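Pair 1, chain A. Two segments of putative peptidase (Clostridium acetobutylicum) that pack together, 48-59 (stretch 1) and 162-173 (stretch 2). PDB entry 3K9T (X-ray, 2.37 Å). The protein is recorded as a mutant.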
# COMPACT_ATOMS: atom_id res chain seq x y z
N HIS A 48 38.19 -2.20 -28.68
CA HIS A 48 37.47 -1.07 -28.11
C HIS A 48 37.85 -0.74 -26.67
O HIS A 48 37.94 0.44 -26.30
CB HIS A 48 35.96 -1.34 -28.18
CG HIS A 48 35.44 -1.46 -29.57
ND1 HIS A 48 34.88 -0.40 -30.25
CD2 HIS A 48 35.41 -2.52 -30.43
CE1 HIS A 48 34.52 -0.80 -31.46
NE2 HIS A 48 34.83 -2.08 -31.59
N ILE A 49 38.00 -1.77 -25.84
CA ILE A 49 38.36 -1.57 -24.44
C ILE A 49 39.43 -2.60 -24.01
O ILE A 49 39.57 -3.66 -24.62
CB ILE A 49 37.11 -1.68 -23.48
CG1 ILE A 49 36.47 -3.07 -23.54
CG2 ILE A 49 36.07 -0.62 -23.81
CD1 ILE A 49 35.51 -3.42 -22.38
N PRO A 50 40.19 -2.28 -22.96
CA PRO A 50 41.09 -3.28 -22.50
C PRO A 50 40.28 -4.35 -21.80
O PRO A 50 39.18 -4.04 -21.30
CB PRO A 50 41.96 -2.53 -21.47
CG PRO A 50 41.63 -1.10 -21.64
CD PRO A 50 40.21 -1.10 -22.09
N LEU A 51 40.76 -5.60 -21.83
CA LEU A 51 40.20 -6.64 -20.99
C LEU A 51 41.31 -7.51 -20.47
O LEU A 51 42.33 -7.72 -21.13
CB LEU A 51 39.26 -7.57 -21.73
CG LEU A 51 37.90 -7.19 -22.25
CD1 LEU A 51 37.47 -8.36 -23.15
CD2 LEU A 51 36.87 -6.87 -21.11
N GLU A 52 41.09 -8.05 -19.28
CA GLU A 52 41.88 -9.17 -18.84
C GLU A 52 41.08 -10.44 -19.20
O GLU A 52 39.90 -10.58 -18.83
CB GLU A 52 42.20 -9.09 -17.36
CG GLU A 52 42.95 -10.34 -16.96
CD GLU A 52 43.43 -10.33 -15.54
OE1 GLU A 52 42.98 -9.46 -14.75
OE2 GLU A 52 44.26 -11.23 -15.23
N ILE A 53 41.70 -11.32 -19.97
CA ILE A 53 41.08 -12.57 -20.40
C ILE A 53 41.52 -13.71 -19.46
O ILE A 53 42.69 -13.86 -19.15
CB ILE A 53 41.43 -12.87 -21.86
CG1 ILE A 53 40.92 -11.72 -22.75
CG2 ILE A 53 40.87 -14.22 -22.31
CD1 ILE A 53 39.42 -11.57 -22.77
N HIS A 54 40.55 -14.47 -18.97
CA HIS A 54 40.80 -15.58 -18.05
C HIS A 54 40.47 -16.90 -18.74
O HIS A 54 39.55 -16.98 -19.55
CB HIS A 54 39.94 -15.44 -16.78
CG HIS A 54 40.33 -14.29 -15.90
ND1 HIS A 54 41.19 -14.43 -14.83
CD2 HIS A 54 39.99 -12.98 -15.93
CE1 HIS A 54 41.36 -13.26 -14.24
NE2 HIS A 54 40.65 -12.36 -14.90
N GLU A 55 41.23 -17.93 -18.42
CA GLU A 55 40.98 -19.27 -18.96
C GLU A 55 40.96 -20.25 -17.80
O GLU A 55 42.00 -20.48 -17.17
CB GLU A 55 42.04 -19.65 -20.01
CG GLU A 55 42.04 -18.80 -21.27
CD GLU A 55 40.96 -19.16 -22.28
OE1 GLU A 55 40.38 -20.25 -22.17
OE2 GLU A 55 40.73 -18.37 -23.23
N VAL A 56 39.79 -20.80 -17.48
CA VAL A 56 39.65 -21.74 -16.37
C VAL A 56 39.58 -23.16 -16.93
O VAL A 56 38.75 -23.45 -17.78
CB VAL A 56 38.40 -21.41 -15.52
CG1 VAL A 56 38.35 -22.31 -14.29
CG2 VAL A 56 38.42 -19.94 -15.13
N LYS A 57 40.48 -24.03 -16.46
CA LYS A 57 40.61 -25.40 -16.96
C LYS A 57 39.34 -26.23 -16.85
O LYS A 57 38.63 -26.18 -15.84
CB LYS A 57 41.76 -26.16 -16.24
CG LYS A 57 43.16 -26.06 -16.92
CD LYS A 57 44.21 -26.99 -16.26
N SER A 58 39.04 -26.98 -17.89
CA SER A 58 37.94 -27.93 -17.81
C SER A 58 38.16 -28.82 -16.60
O SER A 58 39.29 -29.24 -16.33
CB SER A 58 37.91 -28.83 -19.04
OG SER A 58 37.68 -28.09 -20.20
N GLY A 59 37.08 -29.11 -15.87
CA GLY A 59 37.15 -29.96 -14.68
C GLY A 59 37.28 -29.16 -13.39
O GLY A 59 37.16 -29.74 -12.33
N LEU A 162 35.45 -31.90 -28.81
CA LEU A 162 34.94 -31.76 -27.45
C LEU A 162 36.01 -32.42 -26.56
O LEU A 162 36.07 -33.65 -26.44
CB LEU A 162 33.58 -32.43 -27.32
CG LEU A 162 32.73 -32.22 -26.07
CD1 LEU A 162 32.56 -30.76 -25.70
CD2 LEU A 162 31.36 -32.88 -26.28
N GLU A 163 36.86 -31.58 -25.98
CA GLU A 163 38.06 -32.03 -25.30
C GLU A 163 38.29 -31.15 -24.11
O GLU A 163 37.80 -30.02 -24.09
CB GLU A 163 39.28 -31.86 -26.23
CG GLU A 163 39.32 -32.73 -27.49
CD GLU A 163 39.19 -34.24 -27.20
OE1 GLU A 163 39.62 -34.68 -26.10
OE2 GLU A 163 38.65 -34.97 -28.07
N ASP A 164 39.02 -31.66 -23.14
CA ASP A 164 39.46 -30.87 -22.00
C ASP A 164 40.17 -29.69 -22.58
O ASP A 164 40.95 -29.84 -23.50
CB ASP A 164 40.45 -31.65 -21.11
CG ASP A 164 39.75 -32.59 -20.14
OD1 ASP A 164 38.50 -32.64 -20.09
OD2 ASP A 164 40.48 -33.28 -19.40
N GLY A 165 39.86 -28.50 -22.07
CA GLY A 165 40.44 -27.26 -22.57
C GLY A 165 40.31 -26.21 -21.48
O GLY A 165 40.70 -26.44 -20.31
N SER A 166 39.75 -25.06 -21.85
CA SER A 166 39.43 -24.07 -20.86
C SER A 166 38.30 -23.14 -21.27
O SER A 166 38.01 -22.97 -22.47
CB SER A 166 40.67 -23.24 -20.54
OG SER A 166 41.15 -22.65 -21.71
N LEU A 167 37.69 -22.55 -20.24
CA LEU A 167 36.56 -21.65 -20.38
C LEU A 167 37.06 -20.21 -20.29
O LEU A 167 37.70 -19.83 -19.30
CB LEU A 167 35.52 -21.92 -19.27
CG LEU A 167 34.27 -21.02 -19.19
CD1 LEU A 167 33.06 -21.82 -18.71
CD2 LEU A 167 34.50 -19.85 -18.32
N THR A 168 36.76 -19.44 -21.33
CA THR A 168 37.17 -18.04 -21.44
C THR A 168 36.17 -17.09 -20.81
O THR A 168 34.96 -17.24 -21.05
CB THR A 168 37.30 -17.61 -22.92
OG1 THR A 168 38.08 -18.58 -23.63
CG2 THR A 168 37.97 -16.20 -23.01
N TYR A 169 36.67 -16.17 -19.99
CA TYR A 169 35.87 -14.99 -19.63
C TYR A 169 36.74 -13.75 -19.63
O TYR A 169 37.95 -13.83 -19.38
CB TYR A 169 35.07 -15.13 -18.32
CG TYR A 169 35.85 -15.12 -17.02
CD1 TYR A 169 36.18 -13.95 -16.40
CD2 TYR A 169 36.19 -16.28 -16.39
CE1 TYR A 169 36.83 -13.93 -15.23
CE2 TYR A 169 36.86 -16.27 -15.19
CZ TYR A 169 37.17 -15.10 -14.61
OH TYR A 169 37.88 -15.09 -13.42
N GLY A 170 36.13 -12.61 -19.96
CA GLY A 170 36.83 -11.32 -19.99
C GLY A 170 36.34 -10.35 -18.91
O GLY A 170 35.18 -10.37 -18.52
N GLU A 171 37.22 -9.46 -18.49
CA GLU A 171 36.91 -8.56 -17.39
C GLU A 171 37.66 -7.23 -17.52
O GLU A 171 38.85 -7.19 -17.87
CB GLU A 171 37.31 -9.28 -16.11
CG GLU A 171 37.06 -8.58 -14.82
CD GLU A 171 37.40 -9.48 -13.62
OE1 GLU A 171 37.83 -10.64 -13.81
OE2 GLU A 171 37.17 -9.06 -12.47
N TYR A 172 36.95 -6.13 -17.26
CA TYR A 172 37.56 -4.81 -17.28
C TYR A 172 37.14 -4.07 -16.01
O TYR A 172 35.96 -4.07 -15.65
CB TYR A 172 37.12 -4.04 -18.51
CG TYR A 172 37.63 -2.62 -18.57
CD1 TYR A 172 38.97 -2.32 -18.35
CD2 TYR A 172 36.77 -1.57 -18.91
CE1 TYR A 172 39.42 -1.03 -18.41
CE2 TYR A 172 37.22 -0.27 -18.99
CZ TYR A 172 38.54 -0.01 -18.74
OH TYR A 172 38.97 1.28 -18.83
N TYR A 173 38.12 -3.49 -15.32
CA TYR A 173 37.90 -2.79 -14.05
C TYR A 173 38.38 -1.35 -14.11
O TYR A 173 39.49 -1.11 -14.49
CB TYR A 173 38.69 -3.48 -12.96
CG TYR A 173 38.53 -2.86 -11.61
CD1 TYR A 173 37.33 -2.98 -10.91
CD2 TYR A 173 39.56 -2.14 -11.02
CE1 TYR A 173 37.17 -2.42 -9.68
CE2 TYR A 173 39.40 -1.56 -9.76
CZ TYR A 173 38.22 -1.71 -9.12
OH TYR A 173 38.05 -1.16 -7.89

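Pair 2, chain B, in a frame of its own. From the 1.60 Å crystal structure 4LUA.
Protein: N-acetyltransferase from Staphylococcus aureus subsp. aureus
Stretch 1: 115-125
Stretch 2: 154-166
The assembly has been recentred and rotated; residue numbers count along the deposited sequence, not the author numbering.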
# COMPACT_ATOMS: atom_id res chain seq x y z
N TYR B 115 -7.84 7.32 -13.50
CA TYR B 115 -8.31 6.08 -12.87
C TYR B 115 -9.74 6.27 -12.40
O TYR B 115 -10.15 7.39 -12.08
CB TYR B 115 -7.47 5.79 -11.63
CG TYR B 115 -6.03 5.29 -11.84
CD1 TYR B 115 -5.11 6.00 -12.57
CD2 TYR B 115 -5.61 4.13 -11.22
CE1 TYR B 115 -3.80 5.53 -12.73
CE2 TYR B 115 -4.31 3.65 -11.39
CZ TYR B 115 -3.42 4.36 -12.15
OH TYR B 115 -2.12 3.87 -12.28
N GLU B 116 -10.52 5.18 -12.35
CA GLU B 116 -11.93 5.27 -11.99
C GLU B 116 -12.13 5.05 -10.49
O GLU B 116 -13.02 5.65 -9.86
CB GLU B 116 -12.76 4.20 -12.69
CG GLU B 116 -12.72 4.15 -14.20
CD GLU B 116 -13.68 3.08 -14.73
OE1 GLU B 116 -13.88 2.06 -14.03
OE2 GLU B 116 -14.23 3.28 -15.84
N SER B 117 -11.30 4.20 -9.90
CA SER B 117 -11.46 4.00 -8.47
C SER B 117 -10.17 3.46 -7.90
O SER B 117 -9.25 3.06 -8.66
CB SER B 117 -12.58 3.00 -8.12
OG SER B 117 -12.84 3.07 -6.68
N LEU B 118 -10.07 3.54 -6.57
CA LEU B 118 -8.90 3.02 -5.91
C LEU B 118 -9.49 2.09 -4.88
O LEU B 118 -10.42 2.49 -4.14
CB LEU B 118 -8.16 4.08 -5.08
CG LEU B 118 -7.22 5.04 -5.70
CD1 LEU B 118 -6.85 6.03 -4.60
CD2 LEU B 118 -6.04 4.20 -6.11
N LEU B 119 -8.98 0.84 -4.80
CA LEU B 119 -9.45 -0.09 -3.75
C LEU B 119 -8.33 -0.43 -2.79
O LEU B 119 -7.15 -0.34 -3.15
CB LEU B 119 -9.90 -1.38 -4.40
CG LEU B 119 -11.05 -1.30 -5.37
CD1 LEU B 119 -11.26 -2.71 -5.96
CD2 LEU B 119 -12.25 -0.87 -4.62
N THR B 120 -8.66 -0.71 -1.54
CA THR B 120 -7.65 -1.19 -0.61
C THR B 120 -8.31 -2.29 0.23
O THR B 120 -9.53 -2.30 0.47
CB THR B 120 -7.13 -0.00 0.31
OG1 THR B 120 -5.91 -0.40 0.95
CG2 THR B 120 -8.18 0.44 1.38
N SER B 121 -7.50 -3.27 0.68
CA SER B 121 -7.99 -4.37 1.51
C SER B 121 -7.29 -4.29 2.87
O SER B 121 -6.11 -3.91 2.95
CB SER B 121 -7.72 -5.77 0.86
OG SER B 121 -6.30 -5.83 0.57
N ILE B 122 -8.06 -4.60 3.93
CA ILE B 122 -7.50 -4.41 5.31
C ILE B 122 -7.90 -5.64 6.10
O ILE B 122 -9.09 -6.05 6.15
CB ILE B 122 -8.11 -3.14 5.97
CG1 ILE B 122 -7.86 -1.91 5.09
CG2 ILE B 122 -7.48 -2.91 7.39
CD1 ILE B 122 -8.49 -0.61 5.68
N VAL B 123 -6.94 -6.27 6.80
CA VAL B 123 -7.32 -7.40 7.61
C VAL B 123 -8.38 -7.01 8.64
O VAL B 123 -8.37 -5.89 9.19
CB VAL B 123 -6.08 -7.98 8.31
CG1 VAL B 123 -6.46 -8.93 9.43
CG2 VAL B 123 -5.18 -8.68 7.23
N SER B 124 -9.31 -7.91 8.87
CA SER B 124 -10.55 -7.47 9.51
C SER B 124 -10.52 -6.88 10.90
O SER B 124 -11.43 -6.12 11.23
CB SER B 124 -11.60 -8.56 9.40
OG SER B 124 -11.23 -9.63 10.22
N ASN B 125 -9.51 -7.21 11.71
CA ASN B 125 -9.51 -6.59 13.04
C ASN B 125 -8.51 -5.44 13.10
O ASN B 125 -8.33 -4.86 14.19
CB ASN B 125 -9.18 -7.65 14.08
CG ASN B 125 -7.81 -8.30 13.82
OD1 ASN B 125 -7.29 -8.28 12.68
ND2 ASN B 125 -7.24 -8.89 14.88
N TYR B 154 -4.85 -17.91 6.98
CA TYR B 154 -5.84 -17.06 6.30
C TYR B 154 -6.33 -15.92 7.16
O TYR B 154 -6.49 -16.07 8.40
CB TYR B 154 -7.10 -17.88 5.94
CG TYR B 154 -6.95 -18.80 4.76
CD1 TYR B 154 -6.77 -20.17 4.95
CD2 TYR B 154 -7.01 -18.31 3.46
CE1 TYR B 154 -6.63 -21.02 3.88
CE2 TYR B 154 -6.87 -19.17 2.38
CZ TYR B 154 -6.68 -20.51 2.60
OH TYR B 154 -6.54 -21.37 1.52
N PHE B 155 -6.66 -14.81 6.48
CA PHE B 155 -7.33 -13.69 7.14
C PHE B 155 -8.54 -13.24 6.36
O PHE B 155 -8.53 -13.22 5.10
CB PHE B 155 -6.38 -12.49 7.31
CG PHE B 155 -5.27 -12.74 8.33
CD1 PHE B 155 -4.12 -13.40 7.96
CD2 PHE B 155 -5.40 -12.31 9.64
CE1 PHE B 155 -3.10 -13.65 8.91
CE2 PHE B 155 -4.39 -12.53 10.56
CZ PHE B 155 -3.24 -13.19 10.18
N ASP B 156 -9.57 -12.85 7.12
CA ASP B 156 -10.69 -12.13 6.50
C ASP B 156 -10.30 -10.66 6.30
O ASP B 156 -9.47 -10.11 7.03
CB ASP B 156 -11.88 -12.14 7.47
CG ASP B 156 -12.34 -13.50 7.85
OD1 ASP B 156 -12.08 -14.48 7.10
OD2 ASP B 156 -12.97 -13.62 8.96
N GLU B 157 -10.85 -10.01 5.27
CA GLU B 157 -10.52 -8.61 5.02
C GLU B 157 -11.74 -7.77 4.76
O GLU B 157 -12.72 -8.26 4.13
CB GLU B 157 -9.62 -8.49 3.81
CG GLU B 157 -8.23 -9.08 4.06
CD GLU B 157 -7.32 -8.79 2.97
OE1 GLU B 157 -7.55 -9.25 1.81
OE2 GLU B 157 -6.32 -8.09 3.24
N HIS B 158 -11.65 -6.51 5.16
CA HIS B 158 -12.58 -5.48 4.68
C HIS B 158 -12.02 -4.93 3.37
O HIS B 158 -10.80 -4.77 3.19
CB HIS B 158 -12.77 -4.32 5.65
CG HIS B 158 -13.54 -4.73 6.87
ND1 HIS B 158 -12.94 -4.83 8.11
CD2 HIS B 158 -14.82 -5.15 7.02
CE1 HIS B 158 -13.85 -5.25 8.99
NE2 HIS B 158 -14.98 -5.51 8.34
N TRP B 159 -12.92 -4.62 2.43
CA TRP B 159 -12.51 -3.93 1.23
C TRP B 159 -13.10 -2.53 1.30
O TRP B 159 -14.26 -2.35 1.65
CB TRP B 159 -13.15 -4.64 0.00
CG TRP B 159 -12.38 -5.86 -0.36
CD1 TRP B 159 -12.64 -7.18 0.02
CD2 TRP B 159 -11.18 -5.88 -1.15
NE1 TRP B 159 -11.67 -8.00 -0.54
CE2 TRP B 159 -10.76 -7.24 -1.23
CE3 TRP B 159 -10.43 -4.88 -1.79
CZ2 TRP B 159 -9.60 -7.61 -1.96
CZ3 TRP B 159 -9.30 -5.26 -2.51
CH2 TRP B 159 -8.90 -6.63 -2.58
N LEU B 160 -12.28 -1.51 0.99
CA LEU B 160 -12.75 -0.13 0.95
C LEU B 160 -12.43 0.44 -0.42
O LEU B 160 -11.52 -0.04 -1.08
CB LEU B 160 -11.94 0.70 2.00
CG LEU B 160 -12.40 0.50 3.48
CD1 LEU B 160 -11.92 -0.86 4.02
CD2 LEU B 160 -11.78 1.65 4.38
N PHE B 161 -13.14 1.49 -0.79
CA PHE B 161 -12.88 2.12 -2.08
C PHE B 161 -12.89 3.62 -1.93
O PHE B 161 -13.54 4.19 -1.03
CB PHE B 161 -13.95 1.70 -3.12
CG PHE B 161 -15.31 2.31 -2.87
CD1 PHE B 161 -15.66 3.56 -3.39
CD2 PHE B 161 -16.23 1.62 -2.09
CE1 PHE B 161 -16.94 4.13 -3.13
CE2 PHE B 161 -17.52 2.16 -1.83
CZ PHE B 161 -17.86 3.41 -2.36
N TYR B 162 -12.23 4.29 -2.90
CA TYR B 162 -12.33 5.75 -3.00
C TYR B 162 -12.88 6.06 -4.37
O TYR B 162 -12.32 5.62 -5.41
CB TYR B 162 -10.91 6.38 -2.83
CG TYR B 162 -10.94 7.88 -2.78
CD1 TYR B 162 -11.06 8.62 -3.93
CD2 TYR B 162 -10.80 8.55 -1.55
CE1 TYR B 162 -11.11 10.00 -3.87
CE2 TYR B 162 -10.84 9.93 -1.49
CZ TYR B 162 -11.00 10.64 -2.65
OH TYR B 162 -11.06 12.04 -2.66
N ASP B 163 -13.92 6.88 -4.35
CA ASP B 163 -14.69 7.25 -5.52
C ASP B 163 -13.96 8.34 -6.26
O ASP B 163 -14.06 9.52 -5.86
CB ASP B 163 -16.08 7.75 -5.08
CG ASP B 163 -16.95 8.15 -6.24
OD1 ASP B 163 -18.15 8.39 -5.99
OD2 ASP B 163 -16.46 8.22 -7.40
N LEU B 164 -13.31 8.00 -7.39
CA LEU B 164 -12.56 9.03 -8.16
C LEU B 164 -13.35 9.69 -9.24
O LEU B 164 -12.86 10.64 -9.86
CB LEU B 164 -11.31 8.44 -8.81
CG LEU B 164 -10.18 8.01 -7.88
CD1 LEU B 164 -9.19 7.08 -8.59
CD2 LEU B 164 -9.47 9.28 -7.35
N ILE B 165 -14.54 9.17 -9.48
CA ILE B 165 -15.43 9.72 -10.49
C ILE B 165 -16.02 11.03 -9.98
O ILE B 165 -16.12 12.04 -10.74
CB ILE B 165 -16.51 8.67 -10.81
CG1 ILE B 165 -15.91 7.62 -11.77
CG2 ILE B 165 -17.79 9.32 -11.38
CD1 ILE B 165 -16.37 6.21 -11.55
N ASN B 166 -16.38 11.03 -8.70
CA ASN B 166 -16.99 12.20 -8.05
C ASN B 166 -16.07 12.74 -6.96
O ASN B 166 -15.09 12.07 -6.58
CB ASN B 166 -18.34 11.83 -7.45
CG ASN B 166 -19.21 11.06 -8.41
OD1 ASN B 166 -19.60 11.57 -9.48
ND2 ASN B 166 -19.52 9.82 -8.04
O HOH W 1 -6.04 -8.60 -0.06
O HOH W 2 -3.81 -6.85 2.30
O HOH W 3 -10.46 -3.84 8.90
O HOH W 4 -13.13 -11.66 10.89

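What do the two contacts share? Each is a pair of antiparallel strands, and the 14 central residues superpose with an RMSD of 0.6 Å. The strand directions differ by 155° in pair 1 and 144° in pair 2. Hydrogen-bonded partners alternate with non-hydrogen-bonded ones in the same register: Val A56 with Leu A167 matches Ile B122 with His B158, and His A54 with Tyr A169 matches Thr B120 with Leu B160. The bonds are similarly short, as in Val A56 N to Leu A167 O at 2.9 Å and Ile B122 N to His B158 O at 2.8 Å.

How is the middle of the face carrying His A54 and Tyr A169 filled? In pair 1 two rings lie nearly parallel, at 14°, but slid apart, so they barely overlap; instead His A54 CB sits over the Tyr A169 ring, 3.6 Å from its centroid. Val A56 CG2 meets the edge of that ring, 4.0 Å from Tyr A169 CE2. Pair 2 uses aliphatic groups at the same positions. Thr B120 CG2 lies 3.8 Å from Leu B160 CB, and Ile B122 CD1, at the position of Val A56, lies 3.8 Å from Leu B160 CD1.

What happens on the other face, where Glu A55 matches Ser B121? The end of the Glu A55 side chain comes nearer the partner strand, and its carboxylate accepts two hydrogen bonds, from Ser A166 OG to OE1 (2.6 Å) and from Thr A168 OG1 to OE2 (2.7 Å). Pair 2 places the acid on the opposite strand, as Glu B157 at the position of Ser A166. Two waters link it to the short Ser B121: one lies 2.9 Å from Ser B121 OG and donates to Glu B157 OE1 at 2.5 Å, while another lies 3.2 Å from Ser B121 OG and donates to Glu B157 OE2 at 3.0 Å. Trp B159, matching Thr A168, brings its six-membered ring under Ser B121 CB, 3.6 Å from the ring centroid.

How does Gly A170 compare with Phe B161? The glycine leaves room for Ile A53 CD1, 3.8 Å from Gly A170 CA; an ideal CB there would lie only 3.2 Å from that methyl and 3.0 Å from Leu A51 CD1. In pair 2 Leu B119, whose side-chain centre falls 0.5 Å from that of Ile A53, packs its CD2 3.4 Å from Phe B161 CB. Ser B117 occupies the position of Leu A51, and its OG donates to Tyr B162 O at 2.9 Å.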